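Local coordinates for protein NADP-dependent 2-hydroxyacid dehydrogenase (Rhizobium etli, PDB 4XCV) that probably reduces 2-oxoacids to 2-hydroxyacids, or runs the reverse oxidation, with NADPH, which it binds, as the coenzyme, at residues Y119-H124 against A131-P136. Numbering follows the deposited sequence.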
loop_
_atom_site.group_PDB
_atom_site.type_symbol
_atom_site.label_atom_id
_atom_site.label_comp_id
_atom_site.label_asym_id
_atom_site.label_seq_id
_atom_site.Cartn_x
_atom_site.Cartn_y
_atom_site.Cartn_z
ATOM N N TYR A 119 -8.824 7.119 -6.558
ATOM C CA TYR A 119 -9.470 7.591 -7.784
ATOM C C TYR A 119 -9.998 9.008 -7.582
ATOM O O TYR A 119 -9.810 9.926 -8.434
ATOM C CB TYR A 119 -10.647 6.700 -8.170
ATOM C CG TYR A 119 -11.523 7.359 -9.223
ATOM C CD1 TYR A 119 -11.123 7.388 -10.513
ATOM C CD2 TYR A 119 -12.726 7.968 -8.875
ATOM C CE1 TYR A 119 -11.919 7.993 -11.515
ATOM C CE2 TYR A 119 -13.521 8.566 -9.833
ATOM C CZ TYR A 119 -13.115 8.582 -11.132
ATOM O OH TYR A 119 -13.965 9.230 -12.037
ATOM N N GLY A 120 -10.694 9.248 -6.493
ATOM C CA GLY A 120 -11.248 10.571 -6.235
ATOM C C GLY A 120 -10.173 11.599 -5.994
ATOM O O GLY A 120 -10.239 12.709 -6.506
ATOM N N HIS A 121 -9.181 11.235 -5.179
ATOM C CA HIS A 121 -8.065 12.128 -4.932
ATOM C C HIS A 121 -7.404 12.543 -6.225
ATOM O O HIS A 121 -7.082 13.739 -6.414
ATOM C CB HIS A 121 -7.032 11.504 -3.999
ATOM C CG HIS A 121 -7.463 11.527 -2.574
ATOM N ND1 HIS A 121 -7.355 10.442 -1.740
ATOM C CD2 HIS A 121 -7.938 12.529 -1.800
ATOM C CE1 HIS A 121 -7.758 10.768 -0.524
ATOM N NE2 HIS A 121 -8.139 12.027 -0.538
ATOM N N ASP A 122 -7.197 11.601 -7.106
ATOM C CA ASP A 122 -6.515 11.936 -8.329
ATOM C C ASP A 122 -7.381 12.766 -9.273
ATOM O O ASP A 122 -6.887 13.693 -9.899
ATOM C CB ASP A 122 -5.961 10.676 -8.952
ATOM C CG ASP A 122 -5.134 10.965 -10.111
ATOM O OD1 ASP A 122 -3.998 11.493 -9.921
ATOM O OD2 ASP A 122 -5.624 10.719 -11.218
ATOM N N SER A 123 -8.674 12.454 -9.341
ATOM C CA SER A 123 -9.588 13.252 -10.139
ATOM C C SER A 123 -9.630 14.703 -9.682
ATOM O O SER A 123 -9.581 15.645 -10.489
ATOM C CB SER A 123 -10.974 12.614 -10.091
ATOM O OG SER A 123 -11.928 13.372 -10.832
ATOM N N HIS A 124 -9.733 14.920 -8.388
ATOM C CA HIS A 124 -9.727 16.288 -7.859
ATOM C C HIS A 124 -8.372 16.984 -8.055
ATOM O O HIS A 124 -8.331 18.151 -8.385
ATOM C CB HIS A 124 -10.130 16.295 -6.397
ATOM C CG HIS A 124 -11.552 15.920 -6.167
ATOM N ND1 HIS A 124 -12.600 16.636 -6.696
ATOM C CD2 HIS A 124 -12.104 14.957 -5.391
ATOM C CE1 HIS A 124 -13.740 16.077 -6.317
ATOM N NE2 HIS A 124 -13.456 15.094 -5.484
ATOM N N ALA A 131 -10.264 18.734 -1.835
ATOM C CA ALA A 131 -11.511 17.979 -1.605
ATOM C C ALA A 131 -11.278 16.838 -0.655
ATOM O O ALA A 131 -10.989 15.723 -1.044
ATOM C CB ALA A 131 -12.053 17.454 -2.928
ATOM N N LYS A 132 -11.401 17.111 0.632
ATOM C CA LYS A 132 -11.202 16.055 1.620
ATOM C C LYS A 132 -12.208 14.936 1.415
ATOM O O LYS A 132 -13.397 15.190 1.196
ATOM C CB LYS A 132 -11.319 16.600 3.022
ATOM C CG LYS A 132 -10.207 17.560 3.432
ATOM C CD LYS A 132 -10.428 17.959 4.885
ATOM C CE LYS A 132 -9.163 18.330 5.636
ATOM N NZ LYS A 132 -8.458 19.392 4.968
ATOM N N LEU A 133 -11.712 13.690 1.507
ATOM C CA LEU A 133 -12.536 12.492 1.457
ATOM C C LEU A 133 -12.547 11.747 2.756
ATOM O O LEU A 133 -11.634 11.899 3.564
ATOM C CB LEU A 133 -11.973 11.576 0.365
ATOM C CG LEU A 133 -11.764 12.170 -1.020
ATOM C CD1 LEU A 133 -11.248 11.096 -1.965
ATOM C CD2 LEU A 133 -13.029 12.786 -1.558
ATOM N N ILE A 134 -13.624 11.005 2.959
ATOM C CA ILE A 134 -13.783 10.131 4.139
ATOM C C ILE A 134 -13.419 8.728 3.743
ATOM O O ILE A 134 -13.928 8.211 2.744
ATOM C CB ILE A 134 -15.257 10.143 4.599
ATOM C CG1 ILE A 134 -15.676 11.539 4.946
ATOM C CG2 ILE A 134 -15.428 9.159 5.744
ATOM C CD1 ILE A 134 -14.873 12.164 6.060
ATOM N N ALA A 135 -12.553 8.081 4.515
ATOM C CA ALA A 135 -12.262 6.676 4.281
ATOM C C ALA A 135 -12.341 5.951 5.605
ATOM O O ALA A 135 -11.891 6.450 6.627
ATOM C CB ALA A 135 -10.886 6.503 3.695
ATOM N N PRO A 136 -12.931 4.771 5.580
ATOM C CA PRO A 136 -12.927 3.990 6.794
ATOM C C PRO A 136 -11.537 3.413 7.076
ATOM O O PRO A 136 -10.749 3.249 6.143
ATOM C CB PRO A 136 -13.872 2.826 6.465
ATOM C CG PRO A 136 -13.826 2.669 5.011
ATOM C CD PRO A 136 -13.434 4.019 4.426
#
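Two imidazole rings on the helix each carry a methyl group of the following loop on one face. CD1 of Leu-133 sits over the centre of the His-121 ring, 3.6 Å from its centroid and 12° off the normal; its closest ring atom is NE2 of His-121, at 3.5 Å. One turn further on, CB of Ala-131 lies in the same way over the centre of the His-124 ring, with CD2 of His-124 nearest at 3.5 Å. Both are CH-pi contacts, and no hydrogen bond joins the two segments. In each histidine CG stands anti to the carbonyl carbon (chi1 -77° in His-121, -68° in His-124), which carries the ring off the helix to meet its methyl. The Leu-133 side chain also reaches the helix backbone, where its CD1 is 4.2 Å from C of Gly-120.

Helix 118-126 and the extended chain of 131-136 lie at the outer end of the NAD-binding domain, ahead of strand 142-146 of the Rossmann-type parallel sheet; the centre of the contact is about 30 Å from the centre of the chain. The second subunit of the dimer packs against both segments, so this helix and loop form part of the subunit interface. Its Asp-284 takes a hydrogen bond from NE2 of His-121 through OD2, and the same oxygen accepts the backbone N of Leu-133, so one carboxylate of the partner ties ring and loop together. A hydrogen bond between ND1 of His-124 and OE1 of Glu-129, in the chain linking helix to loop, helps to set the rotation of the His-124 ring.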